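Local coordinates for protein butyrophilin subfamily 1 member A1 (Bos taurus, PDB 4HH8) that may take part in the secretion of milk-fat droplets and probably restrains T-cell proliferation and cytokine secretion, here represented by its two extracellular immunoglobulin domains, at residues 178-181 and 185-188; 100-105 and 154-159; 60-63 and 68-71; 75-80 and 106-111. The protein carries 1 engineered substitution. All coordinates share one frame; numbering follows the deposited sequence.

In the fold
From the N terminus, contact 3 comes first and closes a tight hairpin on one rim of the V-type domain. The chain then leaves it along an irregular loop, whose residues 75-80 meet strand 106-114 in contact 4 within the same domain. Before that strand, residues 100-105 form the first half of contact 2, which closes only at 154-159, in the second immunoglobulin domain. Contacts 2 and 4 therefore cross along the chain, and Asp104 joins them physically through Arg80. Contact 1 follows in series, a hairpin in the second domain that touches contact 2. Contacts 3 and 4 stay inside the first domain, contact 1 inside the second, and contact 2 bridges the two.

Contact 1: 178-181 and 185-188; sequences RNPD and LFTV
Asp181 OD1 is gripped by two backbone N-H groups: Leu185 N donates to it at 3.0 Å, and Glu183 N adds a weak bond. The Leu185 N-H approaches from above the carboxylate plane, and the carboxylate reaches it because CG is folded between backbone N and carbonyl carbon (chi1 75°). The same two residues are also joined through the backbone, Asp181 N lying 2.6 Å from Leu185 O, so that the turn closes with a bond in each direction. Beyond it the strands pair as an antiparallel hairpin, strands D and E of the second immunoglobulin domain, with D at the outer margin of its sheet. Asn179 N gives to Thr187 O at 3.0 Å, and Thr187 N returns an almost straight bond (177°) to Asn179 O. Thr187 O receives a further contact from Arg178 CA, 3.2 Å away. On one face of the hairpin Pro180, Phe186, Arg178 and Val188 gather. Pro180 CB touches Phe186 CE1 at 4.0 Å, while Arg178 CB meets the same ring obliquely at CD1. The extended arginine runs alongside Val188, whose CG2 sits 3.9 Å above the guanidinium plane, toward its rim. At its far end the guanidinium forms a hydrogen bond from NH2 to Pro159 O and a salt bridge from NH1 to Glu176.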
loop_
_atom_site.group_PDB
_atom_site.type_symbol
_atom_site.label_atom_id
_atom_site.label_comp_id
_atom_site.label_asym_id
_atom_site.label_seq_id
_atom_site.Cartn_x
_atom_site.Cartn_y
_atom_site.Cartn_z
ATOM N N ARG A 178 -0.261 -17.430 2.855
ATOM C CA ARG A 178 -0.627 -16.293 2.052
ATOM C C ARG A 178 -0.219 -16.511 0.583
ATOM O O ARG A 178 0.858 -16.924 0.323
ATOM C CB ARG A 178 0.041 -15.028 2.606
ATOM C CG ARG A 178 -0.551 -14.599 3.927
ATOM C CD ARG A 178 0.356 -13.683 4.681
ATOM N NE ARG A 178 -0.169 -13.330 5.995
ATOM C CZ ARG A 178 -0.071 -14.091 7.097
ATOM N NH1 ARG A 178 0.550 -15.284 7.080
ATOM N NH2 ARG A 178 -0.554 -13.629 8.236
ATOM N N ASN A 179 -1.098 -16.178 -0.341
ATOM C CA ASN A 179 -0.873 -16.398 -1.763
ATOM C C ASN A 179 -1.419 -15.227 -2.577
ATOM O O ASN A 179 -2.622 -14.947 -2.510
ATOM C CB ASN A 179 -1.572 -17.678 -2.245
ATOM C CG ASN A 179 -1.704 -17.723 -3.782
ATOM O OD1 ASN A 179 -0.725 -18.022 -4.504
ATOM N ND2 ASN A 179 -2.915 -17.400 -4.295
ATOM N N PRO A 180 -0.543 -14.544 -3.345
ATOM C CA PRO A 180 -0.973 -13.333 -4.064
ATOM C C PRO A 180 -1.840 -13.670 -5.261
ATOM O O PRO A 180 -1.559 -14.635 -5.949
ATOM C CB PRO A 180 0.338 -12.694 -4.513
ATOM C CG PRO A 180 1.366 -13.874 -4.598
ATOM C CD PRO A 180 0.863 -14.935 -3.608
ATOM N N ASP A 181 -2.902 -12.911 -5.507
ATOM C CA ASP A 181 -3.713 -13.118 -6.725
ATOM C C ASP A 181 -2.985 -12.560 -7.952
ATOM O O ASP A 181 -1.786 -12.203 -7.859
ATOM C CB ASP A 181 -5.150 -12.625 -6.550
ATOM C CG ASP A 181 -5.294 -11.111 -6.582
ATOM O OD1 ASP A 181 -4.348 -10.373 -6.881
ATOM O OD2 ASP A 181 -6.426 -10.640 -6.330
ATOM N N LEU A 185 -2.568 -9.290 -4.758
ATOM C CA LEU A 185 -3.263 -9.177 -3.461
ATOM C C LEU A 185 -3.309 -10.527 -2.754
ATOM O O LEU A 185 -3.620 -11.543 -3.376
ATOM C CB LEU A 185 -4.675 -8.669 -3.665
ATOM C CG LEU A 185 -4.823 -7.385 -4.495
ATOM C CD1 LEU A 185 -6.312 -6.980 -4.728
ATOM C CD2 LEU A 185 -4.033 -6.251 -3.839
ATOM N N PHE A 186 -3.045 -10.519 -1.448
ATOM C CA PHE A 186 -2.959 -11.743 -0.669
ATOM C C PHE A 186 -4.296 -12.299 -0.213
ATOM O O PHE A 186 -5.171 -11.571 0.275
ATOM C CB PHE A 186 -1.995 -11.576 0.511
ATOM C CG PHE A 186 -0.619 -11.207 0.080
ATOM C CD1 PHE A 186 0.259 -12.187 -0.383
ATOM C CD2 PHE A 186 -0.212 -9.889 0.063
ATOM C CE1 PHE A 186 1.567 -11.853 -0.804
ATOM C CE2 PHE A 186 1.103 -9.530 -0.405
ATOM C CZ PHE A 186 1.982 -10.520 -0.821
ATOM N N THR A 187 -4.443 -13.597 -0.475
ATOM C CA THR A 187 -5.431 -14.444 0.168
ATOM C C THR A 187 -4.742 -15.099 1.360
ATOM O O THR A 187 -3.586 -15.518 1.269
ATOM C CB THR A 187 -6.033 -15.475 -0.846
ATOM O OG1 THR A 187 -6.818 -14.747 -1.787
ATOM C CG2 THR A 187 -6.950 -16.461 -0.185
ATOM N N VAL A 188 -5.425 -15.086 2.503
ATOM C CA VAL A 188 -4.831 -15.563 3.736
ATOM C C VAL A 188 -5.629 -16.738 4.282
ATOM O O VAL A 188 -6.834 -16.672 4.357
ATOM C CB VAL A 188 -4.694 -14.406 4.816
ATOM C CG1 VAL A 188 -6.045 -13.865 5.236
ATOM C CG2 VAL A 188 -3.874 -14.903 6.063
#

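Contact 2: 100-105 and 154-159; sequences VKASDD and GWYPEP
Tyr156 reaches from the second immunoglobulin domain to Ala102 and Asp105 of the first, its CG turned anti to the backbone N (chi1 -166°). At the root of the side chain, CB packs against Leu185 CD2 of its own domain. Further out, one face of the ring receives the Ala102 methyl in a CH-pi contact: Ala102 CB lies 3.8 Å from the ring centroid and 17° off the normal, displaced toward the rim. The ring atom nearest to Ala102 CB is Tyr156 CE1, at 3.7 Å. On the opposite face sits Pro157 CB, 4.1 Å above the plane, so the ring is held between a residue of the other domain and the proline that follows it. Asp105 OD1 lies at the ring edge, near its plane, 4.0 Å from Tyr156 CE2; that oxygen accepts a hydrogen bond from Val127 N, and the carboxylate is inclined by 62° to the ring. At the tip, Tyr156 OH passes 3.9 Å from Ala102 O and 4.1 Å from Asp105 CB. With an alanine here the Ala102 methyl would probably lose the ring face it rests on, and a gap would open between the two domains. The Ala102 side is shaped by a short 3-10 turn, in which Asp104 OD2 also accepts the Lys101 N-H. The peptide joining Tyr156 to Pro157 is cis, as in the aromatic-proline pair after strand B of immunoglobulin constant domains, and here the tyrosine before it packs at the seam between the V-type and C-type domains.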
loop_
_atom_site.group_PDB
_atom_site.type_symbol
_atom_site.label_atom_id
_atom_site.label_comp_id
_atom_site.label_asym_id
_atom_site.label_seq_id
_atom_site.Cartn_x
_atom_site.Cartn_y
_atom_site.Cartn_z
ATOM N N VAL A 100 -4.203 3.292 -8.363
ATOM C CA VAL A 100 -3.023 2.672 -7.758
ATOM C C VAL A 100 -3.170 1.154 -7.695
ATOM O O VAL A 100 -4.236 0.654 -7.366
ATOM C CB VAL A 100 -2.740 3.280 -6.370
ATOM C CG1 VAL A 100 -1.920 2.324 -5.496
ATOM C CG2 VAL A 100 -2.050 4.609 -6.555
ATOM N N LYS A 101 -2.116 0.437 -8.079
ATOM C CA LYS A 101 -2.041 -1.008 -7.838
ATOM C C LYS A 101 -0.869 -1.392 -6.942
ATOM O O LYS A 101 0.036 -0.587 -6.696
ATOM C CB LYS A 101 -2.000 -1.851 -9.132
ATOM C CG LYS A 101 -1.405 -1.250 -10.386
ATOM C CD LYS A 101 -2.044 -2.008 -11.617
ATOM C CE LYS A 101 -1.740 -1.369 -12.957
ATOM N NZ LYS A 101 -0.314 -1.564 -13.421
ATOM N N ALA A 102 -0.886 -2.641 -6.480
ATOM C CA ALA A 102 0.184 -3.213 -5.658
ATOM C C ALA A 102 1.598 -3.029 -6.228
ATOM O O ALA A 102 2.539 -2.738 -5.492
ATOM C CB ALA A 102 -0.096 -4.697 -5.397
ATOM N N SER A 103 1.755 -3.197 -7.533
ATOM C CA SER A 103 3.058 -2.979 -8.196
ATOM C C SER A 103 3.584 -1.531 -8.137
ATOM O O SER A 103 4.785 -1.303 -8.337
ATOM C CB SER A 103 2.963 -3.400 -9.667
ATOM O OG SER A 103 1.836 -2.757 -10.252
ATOM N N ASP A 104 2.702 -0.559 -7.866
ATOM C CA ASP A 104 3.103 0.839 -7.684
ATOM C C ASP A 104 3.798 1.115 -6.347
ATOM O O ASP A 104 4.424 2.180 -6.171
ATOM C CB ASP A 104 1.887 1.750 -7.798
ATOM C CG ASP A 104 1.297 1.739 -9.180
ATOM O OD1 ASP A 104 2.093 1.643 -10.149
ATOM O OD2 ASP A 104 0.065 1.853 -9.301
ATOM N N ASP A 105 3.684 0.176 -5.403
ATOM C CA ASP A 105 4.358 0.293 -4.094
ATOM C C ASP A 105 5.869 0.384 -4.253
ATOM O O ASP A 105 6.452 -0.360 -5.040
ATOM C CB ASP A 105 4.046 -0.951 -3.267
ATOM C CG ASP A 105 4.412 -0.790 -1.810
ATOM O OD1 ASP A 105 3.506 -0.544 -0.997
ATOM O OD2 ASP A 105 5.598 -0.902 -1.475
ATOM N N GLY A 154 -7.758 -10.801 -0.689
ATOM C CA GLY A 154 -7.576 -9.421 -1.216
ATOM C C GLY A 154 -6.835 -8.376 -0.355
ATOM O O GLY A 154 -7.117 -7.175 -0.421
ATOM N N TRP A 155 -5.859 -8.802 0.430
ATOM C CA TRP A 155 -5.171 -7.873 1.315
ATOM C C TRP A 155 -3.873 -7.464 0.713
ATOM O O TRP A 155 -3.228 -8.262 0.063
ATOM C CB TRP A 155 -4.911 -8.503 2.678
ATOM C CG TRP A 155 -6.155 -8.912 3.326
ATOM C CD1 TRP A 155 -6.895 -10.033 3.036
ATOM C CD2 TRP A 155 -6.883 -8.186 4.322
ATOM N NE1 TRP A 155 -8.013 -10.058 3.825
ATOM C CE2 TRP A 155 -8.032 -8.943 4.626
ATOM C CE3 TRP A 155 -6.640 -7.000 5.037
ATOM C CZ2 TRP A 155 -8.970 -8.530 5.582
ATOM C CZ3 TRP A 155 -7.566 -6.598 5.997
ATOM C CH2 TRP A 155 -8.732 -7.343 6.235
ATOM N N TYR A 156 -3.475 -6.226 0.956
ATOM C CA TYR A 156 -2.152 -5.813 0.595
ATOM C C TYR A 156 -1.657 -4.825 1.647
ATOM O O TYR A 156 -2.409 -3.951 2.049
ATOM C CB TYR A 156 -2.101 -5.248 -0.848
ATOM C CG TYR A 156 -0.671 -5.154 -1.302
ATOM C CD1 TYR A 156 -0.039 -6.245 -1.924
ATOM C CD2 TYR A 156 0.087 -4.022 -1.020
ATOM C CE1 TYR A 156 1.297 -6.171 -2.303
ATOM C CE2 TYR A 156 1.429 -3.950 -1.386
ATOM C CZ TYR A 156 2.017 -5.025 -2.009
ATOM O OH TYR A 156 3.333 -4.931 -2.357
ATOM N N PRO A 157 -0.425 -4.988 2.159
ATOM C CA PRO A 157 0.508 -6.086 1.912
ATOM C C PRO A 157 0.063 -7.315 2.707
ATOM O O PRO A 157 -1.143 -7.477 2.961
ATOM C CB PRO A 157 1.877 -5.503 2.390
ATOM C CG PRO A 157 1.436 -4.532 3.626
ATOM C CD PRO A 157 0.128 -3.948 3.080
ATOM N N GLU A 158 1.003 -8.203 3.065
ATOM C CA GLU A 158 0.690 -9.353 3.895
ATOM C C GLU A 158 -0.088 -8.884 5.136
ATOM O O GLU A 158 0.394 -8.044 5.888
ATOM C CB GLU A 158 1.978 -10.071 4.323
ATOM C CG GLU A 158 2.741 -10.770 3.167
ATOM C CD GLU A 158 3.760 -9.848 2.422
ATOM O OE1 GLU A 158 3.674 -8.601 2.461
ATOM O OE2 GLU A 158 4.687 -10.381 1.809
ATOM N N PRO A 159 -1.286 -9.423 5.347
ATOM C CA PRO A 159 -2.120 -9.064 6.497
ATOM C C PRO A 159 -1.789 -9.960 7.732
ATOM O O PRO A 159 -1.228 -11.054 7.588
ATOM C CB PRO A 159 -3.535 -9.365 5.972
ATOM C CG PRO A 159 -3.272 -10.636 5.133
ATOM C CD PRO A 159 -1.985 -10.374 4.441
#

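Contact 3: 60-63 and 68-71; sequences VFLS and EQEG. Unlike the reference sequence in segment 60-63: Leu62 (reference Val).
Phe61 and Glu68 cross at about a right angle, the glutamate setting its carboxylate by the CD1-CE1 flank of the ring. OE2 comes within 3.6 Å of Phe61 CE1 and 3.7 Å of CD1, approaching obliquely, and the two planes are 53° apart. Glu68 gets there with CG anti to the backbone N (chi1 166°) and its chain extended beyond. Its OE2 also lies close to Glu73 OE2, a like charge that would tend to raise the proton affinity of one of the two carboxylates; Glu73 OE2 accepts the Leu62 N-H. Shortened to an alanine, residue 68 would no longer reach the ring, which would probably bare the CE1 flank of Phe61 and open a gap there. The backbones are tied by one bond, from Gln69 N to Leu62 O at 2.7 Å and nearly straight (167°), while Glu68 CA makes a lesser C-H contact with the same oxygen at 3.4 Å. Leu62, a leucine where the reference sequence has valine, brings CD2 to 4.3 Å from Gln69 CB, on the other side of the strand from Phe61. Beyond CB the glutamine bends away, and its NE2 bonds to Gln67 O. This hairpin joins strand 61-64 to the short outermost strand 67-68 (C' and C'') of the V-set sheet; strand 48-52 pairs with 61-64 on its other flank, and Phe61 packs inward on Val81 and Leu83 of strand 81-85.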
loop_
_atom_site.group_PDB
_atom_site.type_symbol
_atom_site.label_atom_id
_atom_site.label_comp_id
_atom_site.label_asym_id
_atom_site.label_seq_id
_atom_site.Cartn_x
_atom_site.Cartn_y
_atom_site.Cartn_z
ATOM N N VAL A 60 8.500 7.771 -14.594
ATOM C CA VAL A 60 7.099 7.693 -14.210
ATOM C C VAL A 60 6.347 8.895 -14.808
ATOM O O VAL A 60 5.231 8.755 -15.319
ATOM C CB VAL A 60 6.974 7.677 -12.650
ATOM C CG1 VAL A 60 5.512 7.822 -12.193
ATOM C CG2 VAL A 60 7.572 6.424 -12.113
ATOM N N PHE A 61 6.960 10.077 -14.706
ATOM C CA PHE A 61 6.365 11.326 -15.169
ATOM C C PHE A 61 7.492 12.306 -15.531
ATOM O O PHE A 61 8.529 12.401 -14.836
ATOM C CB PHE A 61 5.388 11.942 -14.156
ATOM C CG PHE A 61 4.851 13.278 -14.598
ATOM C CD1 PHE A 61 3.726 13.358 -15.412
ATOM C CD2 PHE A 61 5.519 14.442 -14.282
ATOM C CE1 PHE A 61 3.264 14.594 -15.868
ATOM C CE2 PHE A 61 5.070 15.671 -14.759
ATOM C CZ PHE A 61 3.940 15.750 -15.547
ATOM N N LEU A 62 7.324 12.966 -16.670
ATOM C CA LEU A 62 8.308 13.926 -17.135
ATOM C C LEU A 62 7.632 15.159 -17.738
ATOM O O LEU A 62 6.810 15.057 -18.662
ATOM C CB LEU A 62 9.319 13.289 -18.094
ATOM C CG LEU A 62 10.460 14.208 -18.541
ATOM C CD1 LEU A 62 11.251 14.806 -17.358
ATOM C CD2 LEU A 62 11.426 13.536 -19.577
ATOM N N SER A 63 7.923 16.313 -17.152
ATOM C CA SER A 63 7.559 17.596 -17.746
ATOM C C SER A 63 8.838 18.326 -18.107
ATOM O O SER A 63 9.774 18.366 -17.300
ATOM C CB SER A 63 6.787 18.438 -16.757
ATOM O OG SER A 63 6.256 19.574 -17.395
ATOM N N GLU A 68 4.095 18.020 -20.534
ATOM C CA GLU A 68 4.316 16.616 -20.289
ATOM C C GLU A 68 4.993 15.963 -21.506
ATOM O O GLU A 68 4.510 16.125 -22.624
ATOM C CB GLU A 68 2.996 15.931 -20.014
ATOM C CG GLU A 68 3.102 14.427 -20.083
ATOM C CD GLU A 68 1.995 13.725 -19.355
ATOM O OE1 GLU A 68 0.836 14.202 -19.352
ATOM O OE2 GLU A 68 2.302 12.682 -18.776
ATOM N N GLN A 69 6.090 15.235 -21.284
ATOM C CA GLN A 69 6.739 14.453 -22.340
ATOM C C GLN A 69 6.345 12.961 -22.301
ATOM O O GLN A 69 7.063 12.145 -21.714
ATOM C CB GLN A 69 8.263 14.580 -22.220
ATOM C CG GLN A 69 8.795 16.015 -22.209
ATOM C CD GLN A 69 8.422 16.774 -23.471
ATOM O OE1 GLN A 69 8.637 16.303 -24.588
ATOM N NE2 GLN A 69 7.829 17.941 -23.295
ATOM N N GLU A 70 5.231 12.597 -22.940
ATOM C CA GLU A 70 4.712 11.211 -22.852
ATOM C C GLU A 70 5.632 10.113 -23.394
ATOM O O GLU A 70 5.663 8.994 -22.864
ATOM C CB GLU A 70 3.342 11.092 -23.519
ATOM C CG GLU A 70 2.222 11.853 -22.826
ATOM C CD GLU A 70 0.834 11.509 -23.383
ATOM O OE1 GLU A 70 0.108 10.715 -22.717
ATOM O OE2 GLU A 70 0.474 12.028 -24.479
ATOM N N GLY A 71 6.367 10.419 -24.463
ATOM C CA GLY A 71 7.253 9.446 -25.066
ATOM C C GLY A 71 8.498 9.113 -24.257
ATOM O O GLY A 71 9.264 8.210 -24.625
#

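Contact 4: 75-80 and 106-111; sequences AEYRGR and GEYRCF
Tyr77 and Tyr108 share one first torsion, CG anti to the carbonyl carbon (chi1 -74° and -70°), and from opposite directions this brings their hydroxyls to 3.2 Å, OH to OH. Neither ring stacks on the other: each phenol oxygen comes obliquely to its partner's ring, with Tyr108 OH 4.1 Å from Tyr77 CZ. The meeting is confined to the ends of two long side chains, whose CA atoms stand 13.0 Å apart. Tyr77 begins a type II turn, closed by Arg80 N to Tyr77 O at 3.0 Å, with Gly79 adopting a positive phi that a side chain would jam. On strand 106-114, Tyr108 OH is hydrogen-bonded to Asp104 O, the tyrosine corner of the immunoglobulin D-x-G-x-Y-x-C motif, whose cysteine, Cys110, is disulfide-bonded to Cys36. Tyr77 OH has weak bonds to Asp104 OD1 and Arg53 NH1, and Arg80 makes a salt bridge to Asp104, as is familiar in V-set domains. Both tyrosines are buried, and Asp104 is engaged through its backbone oxygen and both carboxylate oxygens. The two phenols, an arginine and this aspartate thus form one polar cluster in which Tyr108 OH has a firm acceptor and Tyr77 OH weaker partners, and the salt bridge from Arg80 probably helps hold Asp104 in its charged form.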
loop_
_atom_site.group_PDB
_atom_site.type_symbol
_atom_site.label_atom_id
_atom_site.label_comp_id
_atom_site.label_asym_id
_atom_site.label_seq_id
_atom_site.Cartn_x
_atom_site.Cartn_y
_atom_site.Cartn_z
ATOM N N ALA A 75 5.641 3.065 -20.301
ATOM C CA ALA A 75 4.339 2.743 -20.926
ATOM C C ALA A 75 3.239 2.377 -19.928
ATOM O O ALA A 75 2.065 2.677 -20.154
ATOM C CB ALA A 75 4.485 1.662 -22.000
ATOM N N GLU A 76 3.627 1.730 -18.834
ATOM C CA GLU A 76 2.711 1.391 -17.742
ATOM C C GLU A 76 2.336 2.579 -16.839
ATOM O O GLU A 76 1.477 2.446 -15.958
ATOM C CB GLU A 76 3.359 0.338 -16.874
ATOM C CG GLU A 76 4.871 0.473 -16.839
ATOM C CD GLU A 76 5.478 -0.276 -15.686
ATOM O OE1 GLU A 76 5.099 0.068 -14.535
ATOM O OE2 GLU A 76 6.325 -1.187 -15.932
ATOM N N TYR A 77 2.987 3.727 -17.027
ATOM C CA TYR A 77 2.517 4.932 -16.359
ATOM C C TYR A 77 1.771 5.881 -17.262
ATOM O O TYR A 77 0.930 6.623 -16.804
ATOM C CB TYR A 77 3.644 5.597 -15.565
ATOM C CG TYR A 77 3.928 4.792 -14.317
ATOM C CD1 TYR A 77 3.043 4.830 -13.240
ATOM C CD2 TYR A 77 5.035 3.936 -14.239
ATOM C CE1 TYR A 77 3.271 4.067 -12.102
ATOM C CE2 TYR A 77 5.267 3.164 -13.119
ATOM C CZ TYR A 77 4.391 3.230 -12.048
ATOM O OH TYR A 77 4.612 2.497 -10.910
ATOM N N ARG A 78 2.036 5.816 -18.557
ATOM C CA ARG A 78 1.415 6.708 -19.528
ATOM C C ARG A 78 -0.061 6.675 -19.442
ATOM O O ARG A 78 -0.644 5.606 -19.418
ATOM C CB ARG A 78 1.757 6.276 -20.941
ATOM C CG ARG A 78 2.802 7.101 -21.612
ATOM C CD ARG A 78 3.052 6.452 -22.949
ATOM N NE ARG A 78 4.469 6.449 -23.271
ATOM C CZ ARG A 78 5.063 5.518 -24.012
ATOM N NH1 ARG A 78 4.355 4.484 -24.481
ATOM N NH2 ARG A 78 6.371 5.614 -24.267
ATOM N N GLY A 79 -0.681 7.848 -19.437
ATOM C CA GLY A 79 -2.134 7.907 -19.407
ATOM C C GLY A 79 -2.760 7.758 -18.016
ATOM O O GLY A 79 -3.972 7.904 -17.881
ATOM N N ARG A 80 -1.953 7.480 -16.984
ATOM C CA ARG A 80 -2.482 7.456 -15.600
ATOM C C ARG A 80 -1.722 8.417 -14.668
ATOM O O ARG A 80 -1.953 8.425 -13.463
ATOM C CB ARG A 80 -2.514 6.012 -15.047
ATOM C CG ARG A 80 -1.223 5.213 -15.233
ATOM C CD ARG A 80 -1.361 3.677 -14.933
ATOM N NE ARG A 80 -1.724 3.458 -13.549
ATOM C CZ ARG A 80 -0.946 2.942 -12.602
ATOM N NH1 ARG A 80 0.275 2.453 -12.856
ATOM N NH2 ARG A 80 -1.447 2.861 -11.384
ATOM N N GLY A 106 6.494 1.297 -3.514
ATOM C CA GLY A 106 7.947 1.407 -3.512
ATOM C C GLY A 106 8.467 2.830 -3.451
ATOM O O GLY A 106 7.734 3.780 -3.157
ATOM N N GLU A 107 9.739 2.965 -3.773
ATOM C CA GLU A 107 10.478 4.223 -3.668
ATOM C C GLU A 107 10.407 4.959 -4.994
ATOM O O GLU A 107 10.621 4.371 -6.066
ATOM C CB GLU A 107 11.951 3.912 -3.341
ATOM C CG GLU A 107 12.822 5.150 -3.120
ATOM C CD GLU A 107 14.331 4.822 -3.047
ATOM O OE1 GLU A 107 14.823 4.612 -1.904
ATOM O OE2 GLU A 107 15.006 4.751 -4.128
ATOM N N TYR A 108 10.135 6.249 -4.929
ATOM C CA TYR A 108 10.168 7.087 -6.122
ATOM C C TYR A 108 11.176 8.169 -5.866
ATOM O O TYR A 108 11.429 8.518 -4.708
ATOM C CB TYR A 108 8.798 7.727 -6.369
ATOM C CG TYR A 108 7.757 6.747 -6.802
ATOM C CD1 TYR A 108 7.329 6.699 -8.148
ATOM C CD2 TYR A 108 7.203 5.835 -5.896
ATOM C CE1 TYR A 108 6.357 5.793 -8.563
ATOM C CE2 TYR A 108 6.239 4.894 -6.307
ATOM C CZ TYR A 108 5.811 4.893 -7.630
ATOM O OH TYR A 108 4.861 3.988 -8.050
ATOM N N ARG A 109 11.743 8.715 -6.933
ATOM C CA ARG A 109 12.603 9.864 -6.805
ATOM C C ARG A 109 12.039 11.039 -7.600
ATOM O O ARG A 109 11.597 10.875 -8.734
ATOM C CB ARG A 109 14.029 9.509 -7.244
ATOM C CG ARG A 109 14.705 8.462 -6.335
ATOM C CD ARG A 109 16.223 8.543 -6.498
ATOM N NE ARG A 109 16.987 7.586 -5.683
ATOM C CZ ARG A 109 17.568 7.863 -4.514
ATOM N NH1 ARG A 109 17.471 9.074 -3.975
ATOM N NH2 ARG A 109 18.251 6.913 -3.872
ATOM N N CYS A 110 12.060 12.224 -7.003
ATOM C CA CYS A 110 11.614 13.437 -7.705
ATOM C C CYS A 110 12.787 14.334 -8.000
ATOM O O CYS A 110 13.478 14.787 -7.082
ATOM C CB CYS A 110 10.590 14.207 -6.895
ATOM S SG CYS A 110 11.189 14.642 -5.222
ATOM N N PHE A 111 12.965 14.627 -9.282
ATOM C CA PHE A 111 14.098 15.375 -9.777
ATOM C C PHE A 111 13.605 16.684 -10.414
ATOM O O PHE A 111 12.692 16.667 -11.241
ATOM C CB PHE A 111 14.786 14.473 -10.794
ATOM C CG PHE A 111 15.966 15.075 -11.479
ATOM C CD1 PHE A 111 17.234 15.025 -10.889
ATOM C CD2 PHE A 111 15.841 15.603 -12.761
ATOM C CE1 PHE A 111 18.342 15.545 -11.549
ATOM C CE2 PHE A 111 16.929 16.129 -13.433
ATOM C CZ PHE A 111 18.191 16.099 -12.829
#